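PDB 2Q37: uric acid degradation bifunctional protein TTL from Arabidopsis thaliana, which catalyses the last two steps of urate degradation, hydrolysing 5-hydroxyisourate to OHCU and decarboxylating OHCU stereoselectively to (S)-allantoin. Local coordinates for residues A[69-74]-A[157-162]; A[117-122]-A[149-154]. All coordinates share one frame; numbering follows the deposited sequence.

How the contacts relate
Both contacts lie in the all-helical N-terminal OHCU decarboxylase domain of the bifunctional protein. Following the chain from the N terminus, helix 68-76 comes first and supplies 69-74; helix 110-127 then supplies 117-122, and its partner 149-154 follows at the end of helix 140-150. Contact 2 therefore closes a loop of 26 residues. The chain turns directly into helix 155-178, whose first turns carry 157-162 and close contact 1 over 82 residues, with contact 2 nested inside. The centres are about 15 Å apart, yet the two join where helices 140-150 and 155-178 follow each other: E158 OE1 forms a 2.8 Å salt bridge with R150 NE.

Contact 1 (A[69-74]-A[157-162]); sequences TDWLEA and VELEIA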
ATOM      1  N   THR A  69       2.333   2.177   4.855  1.00 37.40           N
ATOM      2  CA  THR A  69       3.697   2.713   4.854  1.00 39.55           C
ATOM      3  C   THR A  69       4.602   1.913   5.801  1.00 39.05           C
ATOM      4  O   THR A  69       5.782   1.702   5.519  1.00 38.21           O
ATOM      5  CB  THR A  69       3.691   4.189   5.273  1.00 39.20           C
ATOM      6  OG1 THR A  69       3.058   4.964   4.244  1.00 41.93           O
ATOM      7  CG2 THR A  69       5.103   4.687   5.485  1.00 42.90           C
ATOM      8  N   ASP A  70       4.031   1.476   6.921  1.00 38.18           N
ATOM      9  CA  ASP A  70       4.748   0.690   7.902  1.00 36.65           C
ATOM     10  C   ASP A  70       5.008  -0.711   7.342  1.00 36.68           C
ATOM     11  O   ASP A  70       6.069  -1.286   7.580  1.00 36.07           O
ATOM     12  CB  ASP A  70       3.935   0.613   9.198  1.00 38.27           C
ATOM     13  CG  ASP A  70       3.711   1.986   9.828  1.00 40.70           C
ATOM     14  OD1 ASP A  70       4.674   2.809   9.806  1.00 36.75           O
ATOM     15  OD2 ASP A  70       2.583   2.228  10.349  1.00 38.73           O
ATOM     16  N   TRP A  71       4.040  -1.257   6.599  1.00 34.50           N
ATOM     17  CA  TRP A  71       4.211  -2.574   6.002  1.00 32.94           C
ATOM     18  C   TRP A  71       5.419  -2.524   5.068  1.00 32.90           C
ATOM     19  O   TRP A  71       6.248  -3.443   5.037  1.00 29.35           O
ATOM     20  CB  TRP A  71       2.978  -2.981   5.173  1.00 31.08           C
ATOM     21  CG  TRP A  71       1.795  -3.506   5.957  1.00 27.71           C
ATOM     22  CD1 TRP A  71       1.693  -3.613   7.319  1.00 27.43           C
ATOM     23  CD2 TRP A  71       0.544  -3.968   5.425  1.00 22.97           C
ATOM     24  NE1 TRP A  71       0.460  -4.108   7.662  1.00 24.71           N
ATOM     25  CE2 TRP A  71      -0.266  -4.333   6.522  1.00 23.60           C
ATOM     26  CE3 TRP A  71       0.033  -4.109   4.131  1.00 23.01           C
ATOM     27  CZ2 TRP A  71      -1.568  -4.829   6.367  1.00 24.07           C
ATOM     28  CZ3 TRP A  71      -1.261  -4.606   3.968  1.00 23.93           C
ATOM     29  CH2 TRP A  71      -2.049  -4.958   5.087  1.00 25.19           C
ATOM     30  N   LEU A  72       5.501  -1.443   4.297  1.00 34.96           N
ATOM     31  CA  LEU A  72       6.585  -1.262   3.326  1.00 37.01           C
ATOM     32  C   LEU A  72       7.955  -1.131   3.986  1.00 38.88           C
ATOM     33  O   LEU A  72       8.957  -1.643   3.462  1.00 39.71           O
ATOM     34  CB  LEU A  72       6.317  -0.040   2.452  1.00 34.10           C
ATOM     35  CG  LEU A  72       5.025  -0.108   1.629  1.00 35.95           C
ATOM     36  CD1 LEU A  72       4.917   1.167   0.756  1.00 31.76           C
ATOM     37  CD2 LEU A  72       5.009  -1.393   0.760  1.00 29.26           C
ATOM     38  N   GLU A  73       7.996  -0.457   5.131  1.00 38.05           N
ATOM     39  CA  GLU A  73       9.249  -0.291   5.834  1.00 39.24           C
ATOM     40  C   GLU A  73       9.714  -1.662   6.295  1.00 39.32           C
ATOM     41  O   GLU A  73      10.889  -2.027   6.115  1.00 40.32           O
ATOM     42  CB  GLU A  73       9.088   0.638   7.047  1.00 41.81           C
ATOM     43  CG  GLU A  73      10.398   0.875   7.803  1.00 47.22           C
ATOM     44  CD  GLU A  73      10.280   1.894   8.938  1.00 51.98           C
ATOM     45  OE1 GLU A  73       9.330   1.797   9.758  1.00 53.77           O
ATOM     46  OE2 GLU A  73      11.158   2.789   9.019  1.00 54.18           O
ATOM     47  N   ALA A  74       8.789  -2.431   6.866  1.00 35.62           N
ATOM     48  CA  ALA A  74       9.128  -3.748   7.368  1.00 34.49           C
ATOM     49  C   ALA A  74       9.597  -4.729   6.298  1.00 35.42           C
ATOM     50  O   ALA A  74      10.479  -5.548   6.575  1.00 34.99           O
ATOM     51  CB  ALA A  74       7.959  -4.332   8.145  1.00 32.59           C
ATOM     52  N   VAL A 157      -3.122  -7.089  -4.228  1.00 31.13           N
ATOM     53  CA  VAL A 157      -3.190  -8.415  -3.613  1.00 31.67           C
ATOM     54  C   VAL A 157      -1.810  -8.887  -3.181  1.00 31.85           C
ATOM     55  O   VAL A 157      -1.674  -9.549  -2.144  1.00 33.32           O
ATOM     56  CB  VAL A 157      -3.820  -9.503  -4.548  1.00 32.71           C
ATOM     57  CG1 VAL A 157      -5.243  -9.117  -4.929  1.00 31.04           C
ATOM     58  CG2 VAL A 157      -2.983  -9.686  -5.763  1.00 33.65           C
ATOM     59  N   GLU A 158      -0.784  -8.564  -3.961  1.00 29.43           N
ATOM     60  CA  GLU A 158       0.549  -8.946  -3.545  1.00 31.13           C
ATOM     61  C   GLU A 158       0.877  -8.259  -2.211  1.00 31.57           C
ATOM     62  O   GLU A 158       1.586  -8.810  -1.377  1.00 31.18           O
ATOM     63  CB  GLU A 158       1.598  -8.576  -4.604  1.00 31.33           C
ATOM     64  CG  GLU A 158       1.949  -9.753  -5.496  1.00 31.98           C
ATOM     65  CD  GLU A 158       2.199 -11.026  -4.699  1.00 32.39           C
ATOM     66  OE1 GLU A 158       3.260 -11.156  -4.039  1.00 32.10           O
ATOM     67  OE2 GLU A 158       1.311 -11.898  -4.716  1.00 34.09           O
ATOM     68  N   LEU A 159       0.337  -7.062  -2.012  1.00 31.79           N
ATOM     69  CA  LEU A 159       0.567  -6.314  -0.792  1.00 31.75           C
ATOM     70  C   LEU A 159      -0.081  -7.021   0.411  1.00 33.74           C
ATOM     71  O   LEU A 159       0.408  -6.897   1.532  1.00 35.14           O
ATOM     72  CB  LEU A 159       0.004  -4.905  -0.960  1.00 29.57           C
ATOM     73  CG  LEU A 159       0.328  -3.763   0.005  1.00 31.27           C
ATOM     74  CD1 LEU A 159      -0.846  -3.542   0.881  1.00 30.50           C
ATOM     75  CD2 LEU A 159       1.609  -4.048   0.818  1.00 30.04           C
ATOM     76  N   GLU A 160      -1.165  -7.766   0.193  1.00 32.18           N
ATOM     77  CA  GLU A 160      -1.811  -8.451   1.311  1.00 33.27           C
ATOM     78  C   GLU A 160      -1.074  -9.719   1.678  1.00 30.39           C
ATOM     79  O   GLU A 160      -0.916 -10.032   2.852  1.00 29.08           O
ATOM     80  CB  GLU A 160      -3.248  -8.832   0.990  1.00 37.44           C
ATOM     81  CG  GLU A 160      -4.254  -7.747   1.238  1.00 47.24           C
ATOM     82  CD  GLU A 160      -5.648  -8.323   1.427  1.00 51.91           C
ATOM     83  OE1 GLU A 160      -6.022  -9.217   0.624  1.00 53.16           O
ATOM     84  OE2 GLU A 160      -6.353  -7.884   2.375  1.00 52.54           O
ATOM     85  N   ILE A 161      -0.656 -10.445   0.651  1.00 27.08           N
ATOM     86  CA  ILE A 161       0.071 -11.682   0.812  1.00 25.97           C
ATOM     87  C   ILE A 161       1.417 -11.403   1.506  1.00 25.34           C
ATOM     88  O   ILE A 161       1.799 -12.103   2.436  1.00 25.15           O
ATOM     89  CB  ILE A 161       0.295 -12.358  -0.572  1.00 25.26           C
ATOM     90  CG1 ILE A 161      -1.056 -12.766  -1.173  1.00 24.01           C
ATOM     91  CG2 ILE A 161       1.197 -13.579  -0.427  1.00 22.35           C
ATOM     92  CD1 ILE A 161      -0.963 -13.316  -2.605  1.00 22.68           C
ATOM     93  N   ALA A 162       2.124 -10.373   1.063  1.00 23.95           N
ATOM     94  CA  ALA A 162       3.388 -10.033   1.685  1.00 24.57           C
ATOM     95  C   ALA A 162       3.166  -9.693   3.160  1.00 25.48           C
ATOM     96  O   ALA A 162       3.981 -10.069   4.014  1.00 24.60           O
ATOM     97  CB  ALA A 162       4.035  -8.856   0.971  1.00 22.66           C
TER
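W71 and L159 make the main apolar contact between helix 68-76 and the start of helix 155-178. The touching atoms are CZ3 of W71 and CD1 of L159, 3.3 Å apart, while CD2 of L159 lies 3.7 Å from CE3 of W71. Both methyls sit near the indole plane, so the leucine fork meets the rim of the six-membered ring and not a face. The two side chains cross at about a right angle. L159 reaches the ring because its CG is anti to the backbone N (chi1 -167°), which carries the fork across to the other helix. A second, looser apolar contact joins CD2 of L72 to CD2 of L159 at 4.3 Å, so one leucine meets two consecutive residues. The nearest CA atoms, those of W71 and L159, stay 8.6 Å apart, and the side chains bridge that distance.

The polar edge of the indole is used on another side: W71 NE1 donates to the carbonyl O of W62, and the two tryptophan rings stack. F75 also packs on L159, and I156 of the second subunit touches both W71 and L159, which places the contact beside the dimer interface. The L159 side chain lies about 13 Å from bound (S)-allantoin, so the contact is not part of the ligand pocket. With W71 and L159 both buried, the arrangement is a buried helix-helix packing contact of the all-helical OHCU decarboxylase domain.

Contact 2 (A[117-122]-A[149-154]); sequences AEWNVL and ERYENR
A T-shaped aromatic pair joins helix 110-127 to the turn at the C-terminal end of helix 140-150, near the surface of the decarboxylase domain. W119 presents the edge of its six-membered ring to the face of Y151; the ring centroids are 5.5 Å apart and the planes stand at 87°. The leading atom is CZ3 of W119, 3.9 Å from both CG and CD2 of Y151, so it lands toward the rim of the tyrosine ring near its attachment to CB. The phenol gets there with CG anti to the backbone N (chi1 -170°), extending from the turn toward the helix. L122, one helical turn after W119, meets a different part of the same ring: its carbonyl O lies in the ring plane, 3.5 Å from CE1 of Y151, and its CB is 4.1 Å from that CE1. Within the helix, CD1 of L122 lies over one face of the W119 indole, displaced toward its rim. R150 to N153 form a type I beta turn, closed by N153 N donating to R150 O at 3.0 Å. K126, farther along helix 110-127, makes a cation-pi interaction with Y151 and donates through NZ to its backbone O. The perpendicular rings set the positively polarised C-H edge of W119 against the electron-rich face of Y151, and the L122 carbonyl in turn faces the tyrosine's C-H rim, so both approaches should be weakly attractive electrostatically.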
ATOM      1  N   ALA A 117      17.828 -14.316  -8.416  1.00 47.99           N
ATOM      2  CA  ALA A 117      18.432 -12.981  -8.477  1.00 48.29           C
ATOM      3  C   ALA A 117      17.861 -12.149  -9.611  1.00 49.39           C
ATOM      4  O   ALA A 117      17.868 -10.916  -9.559  1.00 48.72           O
ATOM      5  CB  ALA A 117      19.930 -13.090  -8.625  1.00 45.93           C
ATOM      6  N   GLU A 118      17.363 -12.835 -10.631  1.00 50.74           N
ATOM      7  CA  GLU A 118      16.772 -12.174 -11.782  1.00 53.00           C
ATOM      8  C   GLU A 118      15.301 -11.826 -11.565  1.00 51.62           C
ATOM      9  O   GLU A 118      14.891 -10.687 -11.794  1.00 51.29           O
ATOM     10  CB  GLU A 118      16.933 -13.057 -13.022  1.00 56.70           C
ATOM     11  CG  GLU A 118      18.184 -12.730 -13.823  1.00 63.67           C
ATOM     12  CD  GLU A 118      18.779 -13.943 -14.530  1.00 68.04           C
ATOM     13  OE1 GLU A 118      18.021 -14.714 -15.175  1.00 68.45           O
ATOM     14  OE2 GLU A 118      20.020 -14.110 -14.440  1.00 70.31           O
ATOM     15  N   TRP A 119      14.509 -12.799 -11.128  1.00 50.58           N
ATOM     16  CA  TRP A 119      13.098 -12.545 -10.891  1.00 50.05           C
ATOM     17  C   TRP A 119      12.848 -11.575  -9.732  1.00 48.59           C
ATOM     18  O   TRP A 119      11.809 -10.906  -9.705  1.00 47.85           O
ATOM     19  CB  TRP A 119      12.347 -13.848 -10.650  1.00 51.32           C
ATOM     20  CG  TRP A 119      12.009 -14.563 -11.911  1.00 54.73           C
ATOM     21  CD1 TRP A 119      12.795 -15.449 -12.590  1.00 56.37           C
ATOM     22  CD2 TRP A 119      10.781 -14.467 -12.650  1.00 55.93           C
ATOM     23  NE1 TRP A 119      12.131 -15.918 -13.704  1.00 57.06           N
ATOM     24  CE2 TRP A 119      10.894 -15.331 -13.765  1.00 56.96           C
ATOM     25  CE3 TRP A 119       9.597 -13.736 -12.479  1.00 55.72           C
ATOM     26  CZ2 TRP A 119       9.868 -15.486 -14.704  1.00 57.68           C
ATOM     27  CZ3 TRP A 119       8.574 -13.890 -13.408  1.00 56.84           C
ATOM     28  CH2 TRP A 119       8.718 -14.760 -14.509  1.00 58.06           C
ATOM     29  N   ASN A 120      13.785 -11.499  -8.783  1.00 46.22           N
ATOM     30  CA  ASN A 120      13.637 -10.576  -7.654  1.00 44.70           C
ATOM     31  C   ASN A 120      13.659  -9.165  -8.192  1.00 45.93           C
ATOM     32  O   ASN A 120      12.943  -8.281  -7.706  1.00 46.40           O
ATOM     33  CB  ASN A 120      14.759 -10.739  -6.641  1.00 42.85           C
ATOM     34  CG  ASN A 120      14.393 -11.683  -5.530  1.00 42.41           C
ATOM     35  OD1 ASN A 120      13.431 -11.448  -4.803  1.00 44.66           O
ATOM     36  ND2 ASN A 120      15.153 -12.762  -5.386  1.00 40.81           N
ATOM     37  N   VAL A 121      14.494  -8.958  -9.205  1.00 45.58           N
ATOM     38  CA  VAL A 121      14.602  -7.663  -9.844  1.00 44.48           C
ATOM     39  C   VAL A 121      13.291  -7.365 -10.562  1.00 44.07           C
ATOM     40  O   VAL A 121      12.769  -6.255 -10.461  1.00 44.42           O
ATOM     41  CB  VAL A 121      15.733  -7.651 -10.876  1.00 44.69           C
ATOM     42  CG1 VAL A 121      15.691  -6.350 -11.671  1.00 43.97           C
ATOM     43  CG2 VAL A 121      17.066  -7.807 -10.179  1.00 43.07           C
ATOM     44  N   LEU A 122      12.769  -8.359 -11.288  1.00 43.30           N
ATOM     45  CA  LEU A 122      11.515  -8.201 -12.028  1.00 43.11           C
ATOM     46  C   LEU A 122      10.343  -7.911 -11.100  1.00 42.55           C
ATOM     47  O   LEU A 122       9.494  -7.085 -11.409  1.00 44.72           O
ATOM     48  CB  LEU A 122      11.167  -9.462 -12.815  1.00 43.39           C
ATOM     49  CG  LEU A 122      12.171 -10.071 -13.788  1.00 45.53           C
ATOM     50  CD1 LEU A 122      11.437 -11.143 -14.594  1.00 45.66           C
ATOM     51  CD2 LEU A 122      12.756  -9.007 -14.718  1.00 44.42           C
ATOM     52  N   GLU A 149       4.793 -17.519  -9.596  1.00 45.90           N
ATOM     53  CA  GLU A 149       3.356 -17.649  -9.453  1.00 46.47           C
ATOM     54  C   GLU A 149       2.804 -16.279  -9.033  1.00 46.57           C
ATOM     55  O   GLU A 149       2.001 -15.672  -9.745  1.00 46.91           O
ATOM     56  CB  GLU A 149       3.046 -18.692  -8.371  1.00 48.97           C
ATOM     57  CG  GLU A 149       1.715 -19.394  -8.497  1.00 55.80           C
ATOM     58  CD  GLU A 149       1.764 -20.599  -9.446  1.00 61.31           C
ATOM     59  OE1 GLU A 149       2.228 -20.438 -10.604  1.00 62.41           O
ATOM     60  OE2 GLU A 149       1.329 -21.707  -9.036  1.00 62.56           O
ATOM     61  N   ARG A 150       3.269 -15.781  -7.888  1.00 44.75           N
ATOM     62  CA  ARG A 150       2.791 -14.508  -7.349  1.00 43.12           C
ATOM     63  C   ARG A 150       2.991 -13.291  -8.236  1.00 42.59           C
ATOM     64  O   ARG A 150       2.306 -12.278  -8.071  1.00 40.98           O
ATOM     65  CB  ARG A 150       3.414 -14.266  -5.971  1.00 41.28           C
ATOM     66  CG  ARG A 150       2.801 -15.151  -4.889  1.00 38.61           C
ATOM     67  CD  ARG A 150       3.598 -15.127  -3.603  1.00 36.74           C
ATOM     68  NE  ARG A 150       3.817 -13.769  -3.128  1.00 34.26           N
ATOM     69  CZ  ARG A 150       4.385 -13.478  -1.968  1.00 33.07           C
ATOM     70  NH1 ARG A 150       4.784 -14.458  -1.162  1.00 30.70           N
ATOM     71  NH2 ARG A 150       4.566 -12.208  -1.626  1.00 33.00           N
ATOM     72  N   TYR A 151       3.914 -13.397  -9.182  1.00 41.76           N
ATOM     73  CA  TYR A 151       4.195 -12.302 -10.087  1.00 43.20           C
ATOM     74  C   TYR A 151       2.944 -11.876 -10.889  1.00 43.92           C
ATOM     75  O   TYR A 151       2.808 -10.716 -11.298  1.00 44.02           O
ATOM     76  CB  TYR A 151       5.313 -12.713 -11.043  1.00 43.95           C
ATOM     77  CG  TYR A 151       5.840 -11.563 -11.873  1.00 45.48           C
ATOM     78  CD1 TYR A 151       6.649 -10.585 -11.306  1.00 45.19           C
ATOM     79  CD2 TYR A 151       5.513 -11.444 -13.219  1.00 45.59           C
ATOM     80  CE1 TYR A 151       7.119  -9.519 -12.058  1.00 46.74           C
ATOM     81  CE2 TYR A 151       5.975 -10.378 -13.979  1.00 46.24           C
ATOM     82  CZ  TYR A 151       6.774  -9.424 -13.393  1.00 46.47           C
ATOM     83  OH  TYR A 151       7.219  -8.362 -14.132  1.00 48.64           O
ATOM     84  N   GLU A 152       2.032 -12.815 -11.099  1.00 43.70           N
ATOM     85  CA  GLU A 152       0.808 -12.560 -11.854  1.00 44.80           C
ATOM     86  C   GLU A 152      -0.362 -11.996 -11.039  1.00 43.32           C
ATOM     87  O   GLU A 152      -1.488 -11.926 -11.538  1.00 44.40           O
ATOM     88  CB  GLU A 152       0.342 -13.849 -12.543  1.00 46.43           C
ATOM     89  CG  GLU A 152       0.528 -13.873 -14.050  1.00 52.34           C
ATOM     90  CD  GLU A 152       1.983 -13.830 -14.466  1.00 54.87           C
ATOM     91  OE1 GLU A 152       2.772 -14.630 -13.916  1.00 57.50           O
ATOM     92  OE2 GLU A 152       2.331 -13.007 -15.348  1.00 56.46           O
ATOM     93  N   ASN A 153      -0.114 -11.616  -9.793  1.00 39.89           N
ATOM     94  CA  ASN A 153      -1.168 -11.072  -8.948  1.00 36.12           C
ATOM     95  C   ASN A 153      -1.250  -9.566  -9.149  1.00 34.33           C
ATOM     96  O   ASN A 153      -0.312  -8.952  -9.654  1.00 33.36           O
ATOM     97  CB  ASN A 153      -0.860 -11.361  -7.473  1.00 37.34           C
ATOM     98  CG  ASN A 153      -1.054 -12.821  -7.103  1.00 38.45           C
ATOM     99  OD1 ASN A 153      -0.437 -13.326  -6.163  1.00 39.76           O
ATOM    100  ND2 ASN A 153      -1.924 -13.504  -7.828  1.00 38.75           N
ATOM    101  N   ARG A 154      -2.374  -8.974  -8.764  1.00 33.66           N
ATOM    102  CA  ARG A 154      -2.541  -7.525  -8.859  1.00 33.46           C
ATOM    103  C   ARG A 154      -1.669  -6.943  -7.739  1.00 32.62           C
ATOM    104  O   ARG A 154      -1.575  -7.523  -6.662  1.00 30.97           O
ATOM    105  CB  ARG A 154      -3.995  -7.115  -8.568  1.00 34.83           C
ATOM    106  CG  ARG A 154      -5.110  -7.708  -9.441  1.00 31.73           C
ATOM    107  CD  ARG A 154      -6.470  -7.246  -8.877  1.00 31.69           C
ATOM    108  NE  ARG A 154      -6.494  -5.788  -8.683  1.00 32.51           N
ATOM    109  CZ  ARG A 154      -7.193  -5.151  -7.740  1.00 31.97           C
ATOM    110  NH1 ARG A 154      -7.949  -5.832  -6.882  1.00 30.61           N
ATOM    111  NH2 ARG A 154      -7.113  -3.829  -7.641  1.00 28.19           N
TER